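Side-chain contacts in lipopolysaccharide biosynthesis protein wbpB (Thermus thermophilus, PDB 3O9Z), which probably catalyses an NAD-dependent dehydrogenation of a nucleotide-linked sugar during biosynthesis of 2,3-diacetamido-2,3-dideoxy-D-mannuronic acid, with 2-oxoglutarate also bound near the cofactor: residues V106-E111 with L293-P298; I186-L191 with V223-S228; F196-H201 with A287-A292. All coordinates share one frame; numbering follows the deposited sequence.

Contact 1: V106-E111 with L293-P298; sequences VLWPEE and LLRTLP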
# COMPACT_ATOMS: atom_id res chain seq x y z
N VAL A 106 17.62 -8.07 -15.06
CA VAL A 106 16.86 -8.98 -14.24
C VAL A 106 17.73 -9.42 -13.06
O VAL A 106 18.91 -9.02 -13.01
CB VAL A 106 16.32 -10.23 -14.99
CG1 VAL A 106 15.42 -9.82 -16.17
CG2 VAL A 106 17.53 -11.09 -15.52
N LEU A 107 17.18 -10.20 -12.15
CA LEU A 107 17.90 -10.62 -10.94
C LEU A 107 18.71 -11.89 -11.16
O LEU A 107 19.71 -12.10 -10.49
CB LEU A 107 16.97 -10.78 -9.73
CG LEU A 107 16.38 -9.47 -9.18
CD1 LEU A 107 15.50 -9.83 -7.96
CD2 LEU A 107 17.63 -8.59 -8.87
N TRP A 108 18.27 -12.79 -12.03
CA TRP A 108 18.86 -14.15 -12.09
C TRP A 108 19.27 -14.57 -13.50
O TRP A 108 18.56 -14.31 -14.46
CB TRP A 108 17.85 -15.17 -11.56
CG TRP A 108 17.47 -14.92 -10.13
CD1 TRP A 108 16.36 -14.27 -9.67
CD2 TRP A 108 18.22 -15.31 -8.98
NE1 TRP A 108 16.37 -14.25 -8.29
CE2 TRP A 108 17.51 -14.87 -7.84
CE3 TRP A 108 19.42 -16.00 -8.78
CZ2 TRP A 108 17.95 -15.11 -6.54
CZ3 TRP A 108 19.88 -16.20 -7.47
CH2 TRP A 108 19.14 -15.77 -6.37
N PRO A 109 20.36 -15.34 -13.62
CA PRO A 109 20.66 -15.97 -14.91
C PRO A 109 19.52 -16.83 -15.50
O PRO A 109 19.40 -16.78 -16.71
CB PRO A 109 21.89 -16.85 -14.61
CG PRO A 109 22.57 -16.09 -13.44
CD PRO A 109 21.39 -15.61 -12.59
N GLU A 110 18.73 -17.51 -14.68
CA GLU A 110 17.61 -18.33 -15.21
C GLU A 110 16.61 -17.40 -15.91
O GLU A 110 16.03 -17.76 -16.94
CB GLU A 110 16.94 -19.07 -14.07
CG GLU A 110 15.76 -19.97 -14.46
CD GLU A 110 15.14 -20.61 -13.24
OE1 GLU A 110 13.96 -21.01 -13.29
OE2 GLU A 110 15.86 -20.72 -12.21
N GLU A 111 16.46 -16.17 -15.42
CA GLU A 111 15.54 -15.21 -16.03
C GLU A 111 16.10 -14.73 -17.38
O GLU A 111 15.36 -14.60 -18.36
CB GLU A 111 15.26 -14.01 -15.08
CG GLU A 111 14.50 -14.47 -13.85
CD GLU A 111 14.41 -13.41 -12.76
OE1 GLU A 111 15.34 -12.59 -12.69
OE2 GLU A 111 13.38 -13.39 -12.06
N LEU A 293 25.80 -14.84 -8.10
CA LEU A 293 26.73 -15.69 -7.35
C LEU A 293 27.01 -15.12 -5.97
O LEU A 293 27.03 -15.83 -4.95
CB LEU A 293 28.06 -15.83 -8.09
CG LEU A 293 28.19 -16.70 -9.33
CD1 LEU A 293 29.57 -16.55 -9.98
CD2 LEU A 293 27.94 -18.15 -8.88
N LEU A 294 27.23 -13.81 -5.96
CA LEU A 294 27.57 -13.10 -4.73
C LEU A 294 26.48 -13.13 -3.65
O LEU A 294 26.76 -12.83 -2.49
CB LEU A 294 27.96 -11.66 -5.09
CG LEU A 294 29.36 -11.48 -5.66
CD1 LEU A 294 29.57 -10.05 -6.20
CD2 LEU A 294 30.40 -11.81 -4.55
N ARG A 295 25.23 -13.44 -4.00
CA ARG A 295 24.22 -13.55 -2.94
C ARG A 295 24.43 -14.68 -1.96
O ARG A 295 24.01 -14.61 -0.81
CB ARG A 295 22.79 -13.66 -3.52
CG ARG A 295 22.44 -12.49 -4.39
CD ARG A 295 21.05 -12.59 -5.06
NE ARG A 295 21.03 -11.53 -6.03
CZ ARG A 295 20.67 -11.65 -7.30
NH1 ARG A 295 20.15 -12.82 -7.75
NH2 ARG A 295 20.78 -10.64 -8.13
N THR A 296 25.05 -15.76 -2.43
CA THR A 296 25.20 -16.93 -1.58
C THR A 296 26.65 -17.36 -1.46
O THR A 296 26.95 -18.28 -0.70
CB THR A 296 24.39 -18.12 -2.13
OG1 THR A 296 24.71 -18.32 -3.50
CG2 THR A 296 22.89 -17.84 -1.98
N LEU A 297 27.56 -16.72 -2.19
CA LEU A 297 28.96 -17.12 -2.06
C LEU A 297 29.44 -16.97 -0.60
O LEU A 297 29.33 -15.90 -0.01
CB LEU A 297 29.83 -16.27 -2.99
CG LEU A 297 31.29 -16.70 -3.06
CD1 LEU A 297 31.38 -18.08 -3.77
CD2 LEU A 297 31.98 -15.62 -3.87
N PRO A 298 30.02 -18.03 -0.01
CA PRO A 298 30.58 -17.85 1.32
C PRO A 298 31.72 -16.86 1.35
O PRO A 298 32.52 -16.79 0.40
CB PRO A 298 31.08 -19.26 1.69
CG PRO A 298 30.27 -20.19 0.81
CD PRO A 298 30.10 -19.43 -0.48

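Contact 2: I186-L191 with V223-S228; sequences IHFFDL and VRWFLS. With AKG (2-oxoglutaric acid), chain F; NAD (nicotinamide-adenine-dinucleotide), chain E.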
# COMPACT_ATOMS: atom_id res chain seq x y z
N ILE A 186 25.77 -3.65 -9.56
CA ILE A 186 25.68 -4.11 -10.96
C ILE A 186 26.36 -3.14 -11.91
O ILE A 186 26.90 -3.55 -12.96
CB ILE A 186 24.22 -4.35 -11.35
CG1 ILE A 186 24.17 -5.13 -12.68
CG2 ILE A 186 23.39 -3.04 -11.45
CD1 ILE A 186 24.45 -6.58 -12.46
N HIS A 187 26.35 -1.84 -11.61
CA HIS A 187 27.00 -0.86 -12.45
C HIS A 187 28.45 -1.24 -12.67
O HIS A 187 28.92 -1.21 -13.81
CB HIS A 187 26.93 0.53 -11.80
CG HIS A 187 25.63 1.24 -11.99
ND1 HIS A 187 25.19 1.70 -13.21
CD2 HIS A 187 24.70 1.62 -11.08
CE1 HIS A 187 24.04 2.33 -13.05
NE2 HIS A 187 23.70 2.27 -11.77
N PHE A 188 29.16 -1.48 -11.58
CA PHE A 188 30.58 -1.76 -11.76
C PHE A 188 30.87 -3.20 -12.16
O PHE A 188 31.86 -3.39 -12.88
CB PHE A 188 31.45 -1.25 -10.59
CG PHE A 188 31.40 -2.07 -9.34
CD1 PHE A 188 30.65 -1.65 -8.26
CD2 PHE A 188 32.15 -3.24 -9.22
CE1 PHE A 188 30.60 -2.39 -7.10
CE2 PHE A 188 32.10 -3.97 -8.06
CZ PHE A 188 31.31 -3.54 -7.02
N PHE A 189 30.07 -4.19 -11.73
CA PHE A 189 30.28 -5.55 -12.24
C PHE A 189 30.12 -5.50 -13.76
O PHE A 189 30.88 -6.16 -14.51
CB PHE A 189 29.44 -6.62 -11.53
CG PHE A 189 29.84 -6.81 -10.10
CD1 PHE A 189 31.11 -7.28 -9.77
CD2 PHE A 189 28.96 -6.51 -9.09
CE1 PHE A 189 31.46 -7.41 -8.44
CE2 PHE A 189 29.31 -6.70 -7.77
CZ PHE A 189 30.57 -7.10 -7.43
N ASP A 190 29.12 -4.76 -14.24
CA ASP A 190 28.92 -4.64 -15.67
C ASP A 190 30.04 -3.88 -16.38
O ASP A 190 30.50 -4.30 -17.46
CB ASP A 190 27.54 -4.03 -15.95
CG ASP A 190 27.28 -3.96 -17.43
OD1 ASP A 190 26.87 -5.02 -17.97
OD2 ASP A 190 27.57 -2.89 -17.99
N LEU A 191 30.52 -2.79 -15.77
CA LEU A 191 31.66 -2.06 -16.32
C LEU A 191 32.85 -3.00 -16.48
O LEU A 191 33.50 -3.01 -17.54
CB LEU A 191 32.04 -0.90 -15.36
CG LEU A 191 33.34 -0.16 -15.68
CD1 LEU A 191 33.29 0.50 -17.07
CD2 LEU A 191 33.64 0.87 -14.58
N VAL A 223 40.90 -7.94 -10.23
CA VAL A 223 40.24 -6.75 -9.70
C VAL A 223 40.00 -6.86 -8.22
O VAL A 223 39.39 -7.83 -7.78
CB VAL A 223 38.85 -6.54 -10.38
CG1 VAL A 223 38.23 -5.17 -9.96
CG2 VAL A 223 38.99 -6.63 -11.91
N ARG A 224 40.46 -5.90 -7.42
CA ARG A 224 40.07 -5.82 -6.00
C ARG A 224 38.97 -4.77 -5.97
O ARG A 224 39.18 -3.66 -6.50
CB ARG A 224 41.26 -5.39 -5.15
CG ARG A 224 42.37 -6.44 -5.17
CD ARG A 224 43.55 -5.98 -4.34
NE ARG A 224 44.34 -4.97 -5.02
CZ ARG A 224 45.19 -4.17 -4.39
NH1 ARG A 224 45.93 -3.27 -5.06
NH2 ARG A 224 45.22 -4.21 -3.06
N TRP A 225 37.81 -5.08 -5.37
CA TRP A 225 36.68 -4.16 -5.40
C TRP A 225 36.12 -3.88 -4.01
O TRP A 225 36.19 -4.71 -3.12
CB TRP A 225 35.60 -4.64 -6.38
CG TRP A 225 35.04 -6.02 -6.10
CD1 TRP A 225 35.47 -7.22 -6.65
CD2 TRP A 225 33.97 -6.35 -5.23
NE1 TRP A 225 34.71 -8.27 -6.17
CE2 TRP A 225 33.77 -7.75 -5.32
CE3 TRP A 225 33.09 -5.58 -4.45
CZ2 TRP A 225 32.79 -8.43 -4.60
CZ3 TRP A 225 32.11 -6.28 -3.74
CH2 TRP A 225 31.97 -7.67 -3.80
N PHE A 226 35.57 -2.68 -3.86
CA PHE A 226 34.95 -2.24 -2.63
C PHE A 226 33.74 -1.42 -3.00
O PHE A 226 33.85 -0.51 -3.84
CB PHE A 226 35.95 -1.41 -1.82
CG PHE A 226 35.40 -0.90 -0.52
CD1 PHE A 226 35.66 -1.60 0.65
CD2 PHE A 226 34.63 0.26 -0.47
CE1 PHE A 226 35.16 -1.15 1.86
CE2 PHE A 226 34.13 0.73 0.75
CZ PHE A 226 34.36 -0.01 1.92
N LEU A 227 32.61 -1.77 -2.38
CA LEU A 227 31.32 -1.11 -2.62
C LEU A 227 30.74 -0.66 -1.27
O LEU A 227 30.63 -1.48 -0.34
CB LEU A 227 30.41 -2.17 -3.27
CG LEU A 227 28.94 -1.77 -3.30
CD1 LEU A 227 28.66 -0.52 -4.14
CD2 LEU A 227 28.17 -3.01 -3.82
N SER A 228 30.31 0.60 -1.16
CA SER A 228 29.60 0.98 0.04
C SER A 228 28.59 2.08 -0.25
O SER A 228 28.75 2.89 -1.18
CB SER A 228 30.55 1.49 1.12
OG SER A 228 29.88 1.77 2.35
C1 AKG F . 20.76 3.19 -7.79
O1 AKG F . 20.66 3.94 -6.78
O2 AKG F . 19.97 2.26 -7.99
C2 AKG F . 21.72 3.44 -8.84
O5 AKG F . 21.75 2.67 -9.81
C3 AKG F . 22.69 4.59 -8.75
C4 AKG F . 23.99 4.05 -8.15
C5 AKG F . 25.00 5.14 -7.83
O3 AKG F . 24.63 6.16 -7.22
O4 AKG F . 26.17 4.99 -8.17
PA NAD E . 11.82 4.14 -6.19
O1A NAD E . 12.04 5.60 -6.05
O2A NAD E . 11.53 3.24 -4.98
O5B NAD E . 10.62 4.11 -7.22
C5B NAD E . 10.12 2.83 -7.49
C4B NAD E . 8.72 2.99 -8.13
O4B NAD E . 8.22 1.71 -8.61
C3B NAD E . 7.72 3.43 -7.02
O3B NAD E . 7.04 4.65 -7.39
C2B NAD E . 6.79 2.22 -6.84
O2B NAD E . 5.44 2.56 -6.46
C1B NAD E . 6.82 1.70 -8.31
N9A NAD E . 6.33 0.30 -8.37
C8A NAD E . 6.20 -0.70 -7.46
N7A NAD E . 5.64 -1.78 -8.02
C5A NAD E . 5.32 -1.45 -9.31
C6A NAD E . 4.69 -2.14 -10.41
N6A NAD E . 4.20 -3.41 -10.24
N1A NAD E . 4.62 -1.40 -11.51
C2A NAD E . 5.05 -0.17 -11.76
N3A NAD E . 5.62 0.51 -10.73
C4A NAD E . 5.77 -0.14 -9.57
O3 NAD E . 13.08 3.51 -6.94
PN NAD E . 14.04 4.07 -8.03
O1N NAD E . 15.32 4.56 -7.36
O2N NAD E . 13.30 5.00 -8.95
O5D NAD E . 14.55 2.75 -8.78
C5D NAD E . 13.71 2.34 -9.83
C4D NAD E . 14.56 1.42 -10.71
O4D NAD E . 15.54 2.28 -11.33
C3D NAD E . 15.31 0.29 -9.99
O3D NAD E . 15.42 -0.80 -10.96
C2D NAD E . 16.71 0.91 -9.83
O2D NAD E . 17.74 -0.07 -9.81
C1D NAD E . 16.88 1.85 -11.04
N1N NAD E . 17.78 2.97 -10.77
C2N NAD E . 18.74 3.24 -11.64
C3N NAD E . 19.64 4.28 -11.51
C7N NAD E . 20.68 4.38 -12.54
O7N NAD E . 20.53 3.90 -13.68
N7N NAD E . 21.72 5.14 -12.19
C4N NAD E . 19.50 5.11 -10.38
C5N NAD E . 18.43 4.84 -9.53
C6N NAD E . 17.55 3.78 -9.73

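Contact 3: F196-H201 with A287-A292; sequences FGRALH and AIRVAA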
# COMPACT_ATOMS: atom_id res chain seq x y z
N PHE A 196 36.68 -6.19 -19.43
CA PHE A 196 37.64 -7.26 -19.12
C PHE A 196 37.11 -8.67 -19.28
O PHE A 196 37.83 -9.64 -19.04
CB PHE A 196 38.21 -7.10 -17.70
CG PHE A 196 38.86 -5.77 -17.44
CD1 PHE A 196 39.94 -5.35 -18.21
CD2 PHE A 196 38.41 -4.95 -16.42
CE1 PHE A 196 40.57 -4.13 -17.94
CE2 PHE A 196 39.01 -3.75 -16.14
CZ PHE A 196 40.10 -3.32 -16.91
N GLY A 197 35.86 -8.82 -19.68
CA GLY A 197 35.33 -10.17 -19.89
C GLY A 197 34.79 -10.97 -18.73
O GLY A 197 34.38 -10.41 -17.72
N ARG A 198 34.78 -12.29 -18.88
CA ARG A 198 34.05 -13.16 -18.00
C ARG A 198 34.86 -13.38 -16.73
O ARG A 198 36.11 -13.44 -16.76
CB ARG A 198 33.86 -14.52 -18.69
CG ARG A 198 33.00 -15.54 -17.92
CD ARG A 198 33.04 -16.96 -18.54
NE ARG A 198 32.24 -17.90 -17.77
CZ ARG A 198 30.94 -18.10 -17.95
NH1 ARG A 198 30.29 -17.43 -18.89
NH2 ARG A 198 30.29 -18.97 -17.20
N ALA A 199 34.18 -13.58 -15.61
CA ALA A 199 34.83 -13.86 -14.37
C ALA A 199 35.16 -15.34 -14.21
O ALA A 199 34.27 -16.21 -14.10
CB ALA A 199 33.99 -13.36 -13.17
N LEU A 200 36.45 -15.63 -14.13
CA LEU A 200 36.90 -17.00 -13.90
C LEU A 200 36.84 -17.40 -12.44
O LEU A 200 36.69 -18.57 -12.11
CB LEU A 200 38.34 -17.10 -14.42
CG LEU A 200 38.60 -16.57 -15.84
CD1 LEU A 200 40.07 -16.80 -16.18
CD2 LEU A 200 37.71 -17.30 -16.85
N HIS A 201 36.97 -16.43 -11.54
CA HIS A 201 37.01 -16.70 -10.12
C HIS A 201 36.43 -15.50 -9.41
O HIS A 201 36.69 -14.36 -9.78
CB HIS A 201 38.46 -16.94 -9.67
CG HIS A 201 38.64 -17.08 -8.18
ND1 HIS A 201 38.13 -18.14 -7.46
CD2 HIS A 201 39.36 -16.34 -7.31
CE1 HIS A 201 38.49 -18.02 -6.20
NE2 HIS A 201 39.24 -16.94 -6.08
N ALA A 287 27.37 -9.66 -15.91
CA ALA A 287 27.33 -9.00 -14.60
C ALA A 287 26.20 -9.49 -13.72
O ALA A 287 26.37 -9.62 -12.53
CB ALA A 287 27.19 -7.49 -14.82
N ILE A 288 25.10 -9.89 -14.37
CA ILE A 288 24.05 -10.56 -13.61
C ILE A 288 24.43 -11.92 -12.99
O ILE A 288 24.12 -12.25 -11.86
CB ILE A 288 22.76 -10.63 -14.48
CG1 ILE A 288 22.15 -9.21 -14.58
CG2 ILE A 288 21.73 -11.57 -13.87
CD1 ILE A 288 21.23 -9.07 -15.75
N ARG A 289 25.24 -12.65 -13.76
CA ARG A 289 25.74 -13.93 -13.26
C ARG A 289 26.67 -13.73 -12.05
O ARG A 289 26.54 -14.40 -11.04
CB ARG A 289 26.46 -14.67 -14.40
CG ARG A 289 26.99 -16.00 -13.94
CD ARG A 289 27.86 -16.63 -15.05
NE ARG A 289 29.18 -16.00 -15.18
CZ ARG A 289 30.26 -16.40 -14.53
NH1 ARG A 289 30.19 -17.40 -13.65
NH2 ARG A 289 31.39 -15.73 -14.70
N VAL A 290 27.56 -12.74 -12.15
CA VAL A 290 28.43 -12.40 -11.03
C VAL A 290 27.70 -11.93 -9.78
O VAL A 290 27.87 -12.42 -8.66
CB VAL A 290 29.44 -11.32 -11.44
CG1 VAL A 290 30.30 -10.91 -10.25
CG2 VAL A 290 30.32 -11.81 -12.58
N ALA A 291 26.77 -10.99 -10.00
CA ALA A 291 26.01 -10.50 -8.88
C ALA A 291 25.16 -11.57 -8.21
O ALA A 291 25.04 -11.64 -6.96
CB ALA A 291 25.15 -9.30 -9.31
N ALA A 292 24.60 -12.44 -9.05
CA ALA A 292 23.79 -13.51 -8.46
C ALA A 292 24.60 -14.51 -7.62
O ALA A 292 24.18 -14.89 -6.51
CB ALA A 292 23.02 -14.25 -9.57
O HOH W 1 32.86 -18.21 -12.63

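Contact 1: V106-E111 with L293-P298
R295 reaches over to the loop ahead of helix 109-122 and grips the backbone carbonyl of L107 with both terminal nitrogens. NH1 of R295 lies 2.9 Å from O of L107. NH2 of R295 lies 3.0 Å from the same oxygen. The oxygen sits in the guanidinium plane, in the notch between the two nitrogens. The two donors arrive differently at the carbonyl. NH2 comes in its plane, on a lone pair, whereas NH1 stands 43° above it.

This is the tight side. CD2 of L107 packs against NH2 of R295 at 3.8 Å. L107 is buried, and its side chain lies about 4 Å from that of N82, an NAD-binding residue. NE of R295 also bonds to G178 O, and NH2 to T182 OG1.

The looser side belongs to W108, which is exposed to solvent. Here NH1 leads onto the indole face, over its centre, and comes within 3.3 Å of CE2 of W108. The guanidinium stands almost upright on the ring, with the planes 79° apart. CZ of R295 is 4.4 Å from the centroid of the six-membered ring of W108, a cation-pi contact. The arginine chain is extended from CG to NE, which gives it the reach to meet both partners.

W108 is the N-cap of helix 109-122, and its N donates to OE1 of E111, three residues on, at 3.0 Å. N of L107 makes a weak bond to the same OE1.

Contact 1 joins the Rossmann domain to the end region of helix 281-294. The charge of R295 is probably spread over carbonyls, a hydroxyl and an aromatic face, for OE1 of E111 stays 6.9 Å from NH1 of R295.

Contact 2: I186-L191 with V223-S228
F189 drives its ring edge into the face of W225, and F188 fills the space beside it. CZ of F189 is 3.8 Å from CZ2 of W225. The planes of these two rings stand 83° apart, a T-shaped pair with centroids 5.0 Å apart. F188 meets the same indole obliquely, with CZ of F188 3.7 Å from CE3 of W225. Its rim also touches L227, where CE1 of F188 is 3.8 Å from CB of L227. CE2 of F188 lies over the face of F189, offset toward its rim. F188, F189 and W225 make one aromatic cluster. F188 CG sits between its backbone N and carbonyl carbon (chi1 76°), which turns the ring onto the strand.

The cluster fills the layer between helix 186-196 and the sheet of the C-terminal alpha/beta domain, the arrangement of the Gfo/Idh/MocA family. The helix segment and strand segment run nearly antiparallel, 10.4 Å apart at closest. W225 and L227 point from the strand toward the helix, while F226 points away and meets F310 and F233.

H187, next to F188 on the same helix, lines the pocket of 2-oxoglutarate and NAD. NE2 of H187 donates to O5 of 2-oxoglutarate at 2.8 Å, with the ligand atom at the edge of the imidazole. The same NE2 of H187 is 3.5 Å from N7N of the nicotinamide amide. F262 meets the imidazole edge-to-face. Y158, which also binds 2-oxoglutarate, touches both H187 and F188. Further out, D190 forms a salt bridge with R133, and V290 and L294 of helix 281-294 pack on F189.

Contact 3: F196-H201 with A287-A292
R198 and A199 lead from helix 186-196 into strand 199-207 past G197, whose phi is 83°, and CA of A199 comes within 7.4 Å of CA of V290 on helix 281-294. R289 of that helix brings its guanidinium to the backbone of A199. NH2 of R289 donates to O of A199 at 3.0 Å, in the carbonyl plane and on a lone pair. A water bridges the same two residues: it donates to O of A199 at 2.9 Å and accepts from NH1 of R289 at 3.0 Å. The carbonyl oxygen is thus held twice, directly and through water.

R198 is extended from CG to NE and lays its guanidinium flat on that of R289. Their planes differ by 7°, and the group centres are 3.9 Å apart. R289 bends at its third torsion (chi3 75°), which brings its flat group against the face of the R198 guanidinium. Deeper in, CB of A199 packs on CG2 of V290 at 4.0 Å.

E286, just ahead of the helix segment, lies beside both arginines. Its OE1 forms a salt bridge with NH2 of R289 and accepts from N of A199. Its OE2 has a long, weak ion pair with R198. Two stacked arginines around one carboxylate probably share its charge, and that would lower the cost of bringing them face to face at this partly buried contact, where R198 is exposed.

Helix 281-294 ties the three contacts together. It supplies R289 and V290 to contact 3 and runs on toward R295 in contact 1, while V290 and L294 pack on F189 of contact 2. Contact 2 is the core: four buried side chains, aromatic and aliphatic, between a helix and the sheet, with the ligand-binding H187 next in sequence to F188. Contacts 1 and 3 are only partly buried and both rely on an arginine bonded to a main-chain oxygen. In contact 1 the guanidinium stands steeply over an indole face. In contact 3 it lies flat on a second guanidinium. Contact 1 bridges to the Rossmann domain, whereas contact 3 lies away from the annotated sites.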